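Local coordinates for protein 4-alpha-glucanotransferase (Aquifex aeolicus, PDB 1TZ7) that belongs to the amylomaltase (D-enzyme) family of 4-alpha-glucanotransferases and is built round a barrel of eight parallel strands, at residues Y215-G220 against L299-R304; R292-L297 against S343-N348; W329-G334 against T359-Y364. All coordinates share one frame; numbering follows the deposited sequence.

Contact 1: Y215-G220 against L299-R304; sequences YARERG and LFDFLR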
loop_
_atom_site.group_PDB
_atom_site.type_symbol
_atom_site.label_atom_id
_atom_site.label_comp_id
_atom_site.label_asym_id
_atom_site.label_seq_id
_atom_site.Cartn_x
_atom_site.Cartn_y
_atom_site.Cartn_z
ATOM N N TYR A 215 16.905 -10.609 1.160
ATOM C CA TYR A 215 16.706 -11.609 2.190
ATOM C C TYR A 215 15.424 -12.418 1.895
ATOM O O TYR A 215 15.420 -13.640 1.968
ATOM C CB TYR A 215 16.611 -10.922 3.552
ATOM C CG TYR A 215 16.798 -11.833 4.735
ATOM C CD1 TYR A 215 15.703 -12.415 5.362
ATOM C CD2 TYR A 215 18.069 -12.096 5.246
ATOM C CE1 TYR A 215 15.862 -13.247 6.455
ATOM C CE2 TYR A 215 18.239 -12.924 6.342
ATOM C CZ TYR A 215 17.125 -13.498 6.945
ATOM O OH TYR A 215 17.274 -14.327 8.039
ATOM N N ALA A 216 14.351 -11.716 1.552
ATOM C CA ALA A 216 13.074 -12.360 1.240
ATOM C C ALA A 216 13.193 -13.251 -0.007
ATOM O O ALA A 216 12.755 -14.397 -0.003
ATOM C CB ALA A 216 12.007 -11.318 1.036
ATOM N N ARG A 217 13.792 -12.708 -1.063
ATOM C CA ARG A 217 13.868 -13.393 -2.365
ATOM C C ARG A 217 14.707 -14.683 -2.302
ATOM O O ARG A 217 14.380 -15.681 -2.955
ATOM C CB ARG A 217 14.455 -12.454 -3.421
ATOM C CG ARG A 217 13.511 -11.334 -3.855
ATOM C CD ARG A 217 12.588 -11.725 -5.001
ATOM N NE ARG A 217 11.661 -12.754 -4.585
ATOM C CZ ARG A 217 11.371 -13.856 -5.281
ATOM N NH1 ARG A 217 10.511 -14.731 -4.782
ATOM N NH2 ARG A 217 11.923 -14.084 -6.470
ATOM N N GLU A 218 15.782 -14.655 -1.521
ATOM C CA GLU A 218 16.661 -15.820 -1.380
ATOM C C GLU A 218 15.961 -16.954 -0.634
ATOM O O GLU A 218 16.385 -18.111 -0.706
ATOM C CB GLU A 218 17.947 -15.434 -0.649
ATOM C CG GLU A 218 18.928 -14.655 -1.504
ATOM C CD GLU A 218 20.259 -14.419 -0.809
ATOM O OE1 GLU A 218 20.280 -14.352 0.443
ATOM O OE2 GLU A 218 21.281 -14.299 -1.514
ATOM N N ARG A 219 14.892 -16.613 0.086
ATOM C CA ARG A 219 14.090 -17.599 0.805
ATOM C C ARG A 219 12.746 -17.882 0.082
ATOM O O ARG A 219 11.845 -18.487 0.645
ATOM C CB ARG A 219 13.842 -17.121 2.247
ATOM C CG ARG A 219 15.090 -17.207 3.123
ATOM C CD ARG A 219 15.090 -16.290 4.333
ATOM N NE ARG A 219 16.356 -16.391 5.062
ATOM C CZ ARG A 219 17.495 -15.797 4.689
ATOM N NH1 ARG A 219 18.593 -15.959 5.415
ATOM N NH2 ARG A 219 17.534 -15.035 3.598
ATOM N N GLY A 220 12.644 -17.441 -1.169
ATOM C CA GLY A 220 11.526 -17.803 -2.028
ATOM C C GLY A 220 10.255 -17.022 -1.723
ATOM O O GLY A 220 9.157 -17.410 -2.143
ATOM N N LEU A 299 10.959 -2.691 -6.023
ATOM C CA LEU A 299 10.628 -2.987 -4.637
ATOM C C LEU A 299 9.892 -4.315 -4.503
ATOM O O LEU A 299 10.167 -5.091 -3.589
ATOM C CB LEU A 299 9.764 -1.864 -4.056
ATOM C CG LEU A 299 10.279 -0.443 -4.297
ATOM C CD1 LEU A 299 9.286 0.584 -3.767
ATOM C CD2 LEU A 299 11.650 -0.252 -3.648
ATOM N N PHE A 300 8.950 -4.569 -5.415
ATOM C CA PHE A 300 7.962 -5.633 -5.236
ATOM C C PHE A 300 7.974 -6.614 -6.400
ATOM O O PHE A 300 8.437 -6.295 -7.491
ATOM C CB PHE A 300 6.564 -5.041 -5.098
ATOM C CG PHE A 300 6.488 -3.879 -4.158
ATOM C CD1 PHE A 300 6.098 -2.629 -4.611
ATOM C CD2 PHE A 300 6.801 -4.034 -2.816
ATOM C CE1 PHE A 300 6.025 -1.554 -3.741
ATOM C CE2 PHE A 300 6.729 -2.963 -1.947
ATOM C CZ PHE A 300 6.341 -1.722 -2.410
ATOM N N ASP A 301 7.451 -7.808 -6.152
ATOM C CA ASP A 301 7.260 -8.802 -7.198
ATOM C C ASP A 301 5.884 -8.670 -7.830
ATOM O O ASP A 301 5.732 -8.796 -9.049
ATOM C CB ASP A 301 7.439 -10.191 -6.621
ATOM C CG ASP A 301 8.796 -10.387 -6.023
ATOM O OD1 ASP A 301 8.937 -10.204 -4.793
ATOM O OD2 ASP A 301 9.793 -10.700 -6.707
ATOM N N PHE A 302 4.881 -8.412 -7.001
ATOM C CA PHE A 302 3.532 -8.186 -7.488
ATOM C C PHE A 302 3.019 -6.803 -7.097
ATOM O O PHE A 302 3.352 -6.273 -6.030
ATOM C CB PHE A 302 2.590 -9.270 -6.958
ATOM C CG PHE A 302 2.905 -10.660 -7.482
ATOM C CD1 PHE A 302 2.406 -11.086 -8.706
ATOM C CD2 PHE A 302 3.698 -11.529 -6.749
ATOM C CE1 PHE A 302 2.695 -12.362 -9.192
ATOM C CE2 PHE A 302 3.992 -12.805 -7.229
ATOM C CZ PHE A 302 3.484 -13.217 -8.455
ATOM N N LEU A 303 2.208 -6.225 -7.968
ATOM C CA LEU A 303 1.637 -4.919 -7.741
ATOM C C LEU A 303 0.134 -5.027 -7.669
ATOM O O LEU A 303 -0.528 -5.287 -8.673
ATOM C CB LEU A 303 2.033 -3.965 -8.870
ATOM C CG LEU A 303 3.518 -3.923 -9.205
ATOM C CD1 LEU A 303 3.773 -2.975 -10.368
ATOM C CD2 LEU A 303 4.332 -3.518 -7.990
ATOM N N ARG A 304 -0.408 -4.835 -6.474
ATOM C CA ARG A 304 -1.845 -4.808 -6.282
ATOM C C ARG A 304 -2.397 -3.472 -6.739
ATOM O O ARG A 304 -1.998 -2.423 -6.237
ATOM C CB ARG A 304 -2.191 -5.044 -4.811
ATOM C CG ARG A 304 -3.606 -5.551 -4.588
ATOM C CD ARG A 304 -4.074 -5.460 -3.149
ATOM N NE ARG A 304 -4.786 -4.213 -2.886
ATOM C CZ ARG A 304 -5.495 -3.969 -1.791
ATOM N NH1 ARG A 304 -6.108 -2.799 -1.645
ATOM N NH2 ARG A 304 -5.593 -4.891 -0.834
#

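Contact 2: R292-L297 against S343-N348; sequences RVLHNL and SYFPKN. Unlike the reference sequence in segment 292-297: L294 (reference His).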
loop_
_atom_site.group_PDB
_atom_site.type_symbol
_atom_site.label_atom_id
_atom_site.label_comp_id
_atom_site.label_asym_id
_atom_site.label_seq_id
_atom_site.Cartn_x
_atom_site.Cartn_y
_atom_site.Cartn_z
ATOM N N ARG A 292 5.774 4.257 -13.280
ATOM C CA ARG A 292 5.252 3.838 -11.968
ATOM C C ARG A 292 5.474 2.351 -11.745
ATOM O O ARG A 292 5.872 1.928 -10.664
ATOM C CB ARG A 292 3.751 4.128 -11.867
ATOM C CG ARG A 292 3.411 5.481 -11.364
ATOM C CD ARG A 292 1.978 5.594 -10.862
ATOM N NE ARG A 292 1.816 5.035 -9.520
ATOM C CZ ARG A 292 0.643 4.863 -8.917
ATOM N NH1 ARG A 292 0.596 4.356 -7.695
ATOM N NH2 ARG A 292 -0.488 5.202 -9.538
ATOM N N VAL A 293 5.195 1.559 -12.773
ATOM C CA VAL A 293 5.278 0.110 -12.668
ATOM C C VAL A 293 6.731 -0.324 -12.574
ATOM O O VAL A 293 7.090 -1.105 -11.706
ATOM C CB VAL A 293 4.584 -0.583 -13.868
ATOM C CG1 VAL A 293 4.877 -2.086 -13.882
ATOM C CG2 VAL A 293 3.085 -0.335 -13.822
ATOM N N LEU A 294 7.568 0.202 -13.469
ATOM C CA LEU A 294 9.011 -0.084 -13.450
ATOM C C LEU A 294 9.608 0.235 -12.068
ATOM O O LEU A 294 10.343 -0.568 -11.501
ATOM C CB LEU A 294 9.737 0.732 -14.546
ATOM C CG LEU A 294 10.921 0.066 -15.270
ATOM C CD1 LEU A 294 10.460 -1.080 -16.118
ATOM C CD2 LEU A 294 11.656 1.087 -16.122
ATOM N N HIS A 295 9.275 1.409 -11.538
ATOM C CA HIS A 295 9.779 1.840 -10.228
ATOM C C HIS A 295 9.375 0.862 -9.133
ATOM O O HIS A 295 10.204 0.418 -8.345
ATOM C CB HIS A 295 9.246 3.230 -9.895
ATOM C CG HIS A 295 9.567 3.687 -8.503
ATOM N ND1 HIS A 295 10.774 4.265 -8.169
ATOM C CD2 HIS A 295 8.836 3.658 -7.364
ATOM C CE1 HIS A 295 10.772 4.570 -6.884
ATOM N NE2 HIS A 295 9.608 4.213 -6.373
ATOM N N ASN A 296 8.101 0.531 -9.091
ATOM C CA ASN A 296 7.571 -0.320 -8.037
ATOM C C ASN A 296 8.089 -1.773 -8.133
ATOM O O ASN A 296 8.155 -2.477 -7.128
ATOM C CB ASN A 296 6.041 -0.293 -8.054
ATOM C CG ASN A 296 5.462 0.931 -7.320
ATOM O OD1 ASN A 296 5.347 0.936 -6.098
ATOM N ND2 ASN A 296 5.095 1.960 -8.077
ATOM N N LEU A 297 8.469 -2.202 -9.339
ATOM C CA LEU A 297 9.060 -3.540 -9.527
ATOM C C LEU A 297 10.510 -3.617 -9.003
ATOM O O LEU A 297 11.058 -4.704 -8.864
ATOM C CB LEU A 297 9.020 -3.953 -11.007
ATOM C CG LEU A 297 7.662 -4.442 -11.545
ATOM C CD1 LEU A 297 7.763 -4.736 -13.045
ATOM C CD2 LEU A 297 7.178 -5.679 -10.790
ATOM N N SER A 343 2.797 -5.673 -22.527
ATOM C CA SER A 343 3.854 -5.793 -23.525
ATOM C C SER A 343 5.207 -5.445 -22.908
ATOM O O SER A 343 6.217 -6.098 -23.188
ATOM C CB SER A 343 3.580 -4.882 -24.714
ATOM O OG SER A 343 2.466 -5.322 -25.446
ATOM N N TYR A 344 5.212 -4.415 -22.070
ATOM C CA TYR A 344 6.420 -3.987 -21.364
ATOM C C TYR A 344 6.757 -4.948 -20.227
ATOM O O TYR A 344 7.937 -5.168 -19.916
ATOM C CB TYR A 344 6.226 -2.575 -20.792
ATOM C CG TYR A 344 6.603 -1.466 -21.739
ATOM C CD1 TYR A 344 6.104 -1.432 -23.037
ATOM C CD2 TYR A 344 7.455 -0.447 -21.338
ATOM C CE1 TYR A 344 6.445 -0.419 -23.905
ATOM C CE2 TYR A 344 7.805 0.577 -22.200
ATOM C CZ TYR A 344 7.301 0.591 -23.476
ATOM O OH TYR A 344 7.650 1.601 -24.331
ATOM N N PHE A 345 5.716 -5.515 -19.609
ATOM C CA PHE A 345 5.874 -6.387 -18.434
ATOM C C PHE A 345 5.106 -7.701 -18.635
ATOM O O PHE A 345 4.119 -7.966 -17.936
ATOM C CB PHE A 345 5.367 -5.674 -17.180
ATOM C CG PHE A 345 5.978 -4.327 -16.973
ATOM C CD1 PHE A 345 5.278 -3.171 -17.294
ATOM C CD2 PHE A 345 7.265 -4.210 -16.477
ATOM C CE1 PHE A 345 5.859 -1.917 -17.115
ATOM C CE2 PHE A 345 7.845 -2.966 -16.295
ATOM C CZ PHE A 345 7.146 -1.819 -16.617
ATOM N N PRO A 346 5.562 -8.513 -19.589
ATOM C CA PRO A 346 4.802 -9.693 -20.049
ATOM C C PRO A 346 4.676 -10.849 -19.025
ATOM O O PRO A 346 3.854 -11.737 -19.233
ATOM C CB PRO A 346 5.583 -10.151 -21.282
ATOM C CG PRO A 346 6.974 -9.634 -21.076
ATOM C CD PRO A 346 6.833 -8.349 -20.326
ATOM N N LYS A 347 5.464 -10.835 -17.952
ATOM C CA LYS A 347 5.360 -11.890 -16.929
ATOM C C LYS A 347 4.184 -11.611 -15.948
ATOM O O LYS A 347 3.855 -12.442 -15.102
ATOM C CB LYS A 347 6.688 -12.043 -16.185
ATOM C CG LYS A 347 7.851 -12.511 -17.110
ATOM C CD LYS A 347 9.090 -12.940 -16.316
ATOM C CE LYS A 347 9.896 -11.742 -15.848
ATOM N NZ LYS A 347 11.185 -12.140 -15.236
ATOM N N ASN A 348 3.568 -10.437 -16.103
ATOM C CA ASN A 348 2.301 -10.072 -15.431
ATOM C C ASN A 348 2.391 -10.033 -13.906
ATOM O O ASN A 348 2.048 -11.002 -13.223
ATOM C CB ASN A 348 1.147 -10.972 -15.867
ATOM C CG ASN A 348 -0.231 -10.345 -15.564
ATOM O OD1 ASN A 348 -0.328 -9.352 -14.828
ATOM N ND2 ASN A 348 -1.287 -10.920 -16.129
#

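Contact 3: W329-G334 against T359-Y364; sequences WVKAPG and TDEVRY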
loop_
_atom_site.group_PDB
_atom_site.type_symbol
_atom_site.label_atom_id
_atom_site.label_comp_id
_atom_site.label_asym_id
_atom_site.label_seq_id
_atom_site.Cartn_x
_atom_site.Cartn_y
_atom_site.Cartn_z
ATOM N N TRP A 329 -19.958 8.564 -14.066
ATOM C CA TRP A 329 -18.984 7.588 -14.508
ATOM C C TRP A 329 -18.357 8.031 -15.826
ATOM O O TRP A 329 -19.057 8.320 -16.789
ATOM C CB TRP A 329 -19.632 6.216 -14.662
ATOM C CG TRP A 329 -19.919 5.539 -13.342
ATOM C CD1 TRP A 329 -21.150 5.294 -12.793
ATOM C CD2 TRP A 329 -18.959 5.026 -12.412
ATOM N NE1 TRP A 329 -21.008 4.660 -11.579
ATOM C CE2 TRP A 329 -19.674 4.483 -11.322
ATOM C CE3 TRP A 329 -17.559 4.969 -12.385
ATOM C CZ2 TRP A 329 -19.039 3.893 -10.225
ATOM C CZ3 TRP A 329 -16.932 4.380 -11.290
ATOM C CH2 TRP A 329 -17.675 3.853 -10.229
ATOM N N VAL A 330 -17.030 8.087 -15.850
ATOM C CA VAL A 330 -16.291 8.469 -17.044
ATOM C C VAL A 330 -15.369 7.329 -17.473
ATOM O O VAL A 330 -14.553 6.847 -16.683
ATOM C CB VAL A 330 -15.438 9.727 -16.794
ATOM C CG1 VAL A 330 -14.694 10.135 -18.065
ATOM C CG2 VAL A 330 -16.315 10.876 -16.286
ATOM N N LYS A 331 -15.501 6.903 -18.727
ATOM C CA LYS A 331 -14.723 5.776 -19.246
ATOM C C LYS A 331 -13.243 6.128 -19.317
ATOM O O LYS A 331 -12.877 7.212 -19.759
ATOM C CB LYS A 331 -15.231 5.367 -20.636
ATOM C CG LYS A 331 -16.673 4.828 -20.646
ATOM C CD LYS A 331 -16.744 3.397 -20.116
ATOM C CE LYS A 331 -18.178 2.860 -20.136
ATOM N NZ LYS A 331 -18.510 2.085 -18.902
ATOM N N ALA A 332 -12.399 5.202 -18.861
ATOM C CA ALA A 332 -10.949 5.317 -19.002
ATOM C C ALA A 332 -10.436 4.240 -19.981
ATOM O O ALA A 332 -11.099 3.236 -20.199
ATOM C CB ALA A 332 -10.276 5.155 -17.630
ATOM N N PRO A 333 -9.255 4.457 -20.559
ATOM C CA PRO A 333 -8.748 3.595 -21.632
ATOM C C PRO A 333 -7.975 2.376 -21.101
ATOM O O PRO A 333 -6.799 2.215 -21.405
ATOM C CB PRO A 333 -7.818 4.527 -22.401
ATOM C CG PRO A 333 -7.252 5.444 -21.341
ATOM C CD PRO A 333 -8.312 5.544 -20.239
ATOM N N GLY A 334 -8.647 1.536 -20.322
ATOM C CA GLY A 334 -8.003 0.424 -19.651
ATOM C C GLY A 334 -7.464 -0.608 -20.623
ATOM O O GLY A 334 -6.377 -1.149 -20.421
ATOM N N THR A 359 -18.658 -4.227 -12.281
ATOM C CA THR A 359 -19.566 -4.618 -13.358
ATOM C C THR A 359 -18.902 -5.668 -14.242
ATOM O O THR A 359 -17.721 -5.985 -14.067
ATOM C CB THR A 359 -19.942 -3.400 -14.211
ATOM O OG1 THR A 359 -18.761 -2.817 -14.775
ATOM C CG2 THR A 359 -20.544 -2.279 -13.352
ATOM N N ASP A 360 -19.662 -6.197 -15.197
ATOM C CA ASP A 360 -19.141 -7.188 -16.139
ATOM C C ASP A 360 -18.090 -6.577 -17.077
ATOM O O ASP A 360 -17.190 -7.264 -17.527
ATOM C CB ASP A 360 -20.284 -7.794 -16.960
ATOM C CG ASP A 360 -21.063 -8.854 -16.190
ATOM O OD1 ASP A 360 -22.160 -9.235 -16.647
ATOM O OD2 ASP A 360 -20.655 -9.359 -15.122
ATOM N N GLU A 361 -18.222 -5.281 -17.363
ATOM C CA GLU A 361 -17.201 -4.556 -18.121
ATOM C C GLU A 361 -15.863 -4.630 -17.413
ATOM O O GLU A 361 -14.834 -4.846 -18.046
ATOM C CB GLU A 361 -17.593 -3.094 -18.302
ATOM C CG GLU A 361 -18.812 -2.878 -19.172
ATOM C CD GLU A 361 -19.991 -2.335 -18.392
ATOM O OE1 GLU A 361 -20.483 -3.045 -17.486
ATOM O OE2 GLU A 361 -20.425 -1.199 -18.683
ATOM N N VAL A 362 -15.884 -4.452 -16.090
ATOM C CA VAL A 362 -14.669 -4.513 -15.281
ATOM C C VAL A 362 -14.102 -5.919 -15.264
ATOM O O VAL A 362 -12.900 -6.107 -15.418
ATOM C CB VAL A 362 -14.930 -4.059 -13.816
ATOM C CG1 VAL A 362 -13.665 -4.213 -12.968
ATOM C CG2 VAL A 362 -15.422 -2.614 -13.783
ATOM N N ARG A 363 -14.975 -6.913 -15.072
ATOM C CA ARG A 363 -14.543 -8.314 -15.029
ATOM C C ARG A 363 -13.929 -8.729 -16.369
ATOM O O ARG A 363 -12.952 -9.457 -16.405
ATOM C CB ARG A 363 -15.718 -9.231 -14.684
ATOM C CG ARG A 363 -16.205 -9.106 -13.246
ATOM C CD ARG A 363 -17.388 -10.018 -12.907
ATOM N NE ARG A 363 -18.598 -9.251 -12.613
ATOM C CZ ARG A 363 -19.058 -8.998 -11.386
ATOM N NH1 ARG A 363 -18.414 -9.452 -10.312
ATOM N NH2 ARG A 363 -20.168 -8.287 -11.233
ATOM N N TYR A 364 -14.508 -8.245 -17.466
ATOM C CA TYR A 364 -13.984 -8.543 -18.792
ATOM C C TYR A 364 -12.604 -7.944 -19.006
ATOM O O TYR A 364 -11.747 -8.574 -19.586
ATOM C CB TYR A 364 -14.920 -8.043 -19.875
ATOM C CG TYR A 364 -14.511 -8.499 -21.254
ATOM C CD1 TYR A 364 -14.691 -9.819 -21.649
ATOM C CD2 TYR A 364 -13.925 -7.614 -22.160
ATOM C CE1 TYR A 364 -14.310 -10.250 -22.911
ATOM C CE2 TYR A 364 -13.540 -8.037 -23.427
ATOM C CZ TYR A 364 -13.738 -9.360 -23.795
ATOM O OH TYR A 364 -13.363 -9.794 -25.043
#

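Contact 1: Y215-G220 against L299-R304
R217 and D301 meet at the outer surface of a (beta/alpha)8 barrel, where helix 192-218 ends beside the N-terminal approach to strand 302-305. The helix stops in a Schellman motif: G220, with positive phi, donates its N to R217 O at 3.0 Å, and I221 N returns to A216 O. R217 sits on the last turn, and its CB bond points at segment 299-304. CG stands beside the backbone N (chi1 -72°), and two further bends, at chi2 and chi3, fold the chain instead of extending it. The first atom to arrive is CD, 3.4 Å from D301 OD2. NE follows at 3.5 Å from D301 OD2, a salt bridge by charge alone: the oxygen lies over one face of the guanidinium, well out of its plane, and the NE hydrogen is given to I221 O instead. CZ lies 3.8 Å and NH2 4.0 Å from D301 OD2. Guanidinium and carboxylate planes are 67° apart, and the two side chains run past each other in opposite directions, which agrees with the absence of a two-pronged, coplanar pairing. The carboxylate has firmer partners elsewhere. D301 OD1 accepts from I223 N on the neighbouring strand 222-227, and D301 OD2 forms a salt bridge with R213 NH1, one turn back along the same helix. D301 therefore ties the helix to the strand that follows it. On the helix's other flank, R219 NH2 lies over the centre of the Y215 ring while bonding Y215 O at 3.0 Å.

Contact 2: R292-L297 against S343-N348
The F345 ring is the flat group of this contact, and three side chains of helix 287-297 meet it from different directions. Over one face lies V293 CG1, 3.5 Å from the ring centroid and 17° off the normal, a CH-pi contact displaced toward the CE1 side. At the edge, near the ring plane, L294 CD1 comes to 3.2 Å from F345 CE2. L297 CD1 approaches obliquely, 3.5 Å from F345 CD2. L294 differs from the histidine of the reference sequence, and its chi1 of -144° falls off the staggered positions; with so short an approach, its exact placement is doubtful. V293 is placed more regularly: CG1 lies anti to the backbone N (chi1 170°), which carries that methyl over the ring. F345 is the first residue to leave helical geometry after helix 334-344, and it starts a type I turn closed by N348 N to F345 O at 3.1 Å. Within the other segment, R292 O accepts N296 N and N296 ND2 from opposite faces of its plane, the hydrogen bond from N296 ND2 being the shorter at 2.7 Å. The contact sets the F345 ring, just beyond helix 334-344, against the last turns of helix 287-297; V293 also touches L341 of helix 334-344 and L303 of strand 302-305, while N296 rests on L227 of strand 222-227.

Contact 3: W329-G334 against T359-Y364
K331 NZ is drawn to two carboxylates: E312 OE1, its principal salt-bridge partner, and E361 OE2 across this contact, 3.8 Å away and so only a long ion pair. K331 reaches the second acid by a chain bent at chi2 (-76°) and again at chi4, so that its end approaches helix 360-368 although its CB bond does not aim there. E361 does aim at segment 329-334; bent at chi2 (113°), its side chain crosses that of K331 at about a right angle. The contact joins the edge strand 328-331 of a four-stranded antiparallel sheet to the first turn of helix 360-368. T359 occupies the N-cap of that helix, and R363 N bonds T359 O at 3.1 Å. Next in line, D360 and R363 form a salt bridge along the helix, with R363 NE 3.2 Å from D360 OD2; the anti lone pair is used and the oxygen is tilted 23° from the guanidinium plane. In the other segment P333 centres an inverse gamma turn and sits at the N-cap position before helix 334-344. Since E361 also touches E312, one ammonium group stands near two acids that meet each other. With 44 Å² buried at the surface, the interaction is mainly electrostatic, and K331 probably offsets the like charges of E312 and E361.

The segments of contacts 1 and 2 alternate along the chain, as do those of contacts 2 and 3, whereas contact 1 closes before contact 3 opens. Contacts 1 and 2, with centres 14 Å apart, touch directly: L303 CD2 packs on N296 CB at 3.7 Å, joining strand 302-305 to helix 287-297, which immediately precedes it. Contact 3 is peripheral, its centre 21 Å from that of contact 2 and 30 Å from that of contact 1, and it involves the separate antiparallel sheet. After strand 302-305 the chain leaves the barrel for that sheet and comes back through helix 334-344 of contact 2 to strand 350-352, which ties the excursion to the barrel.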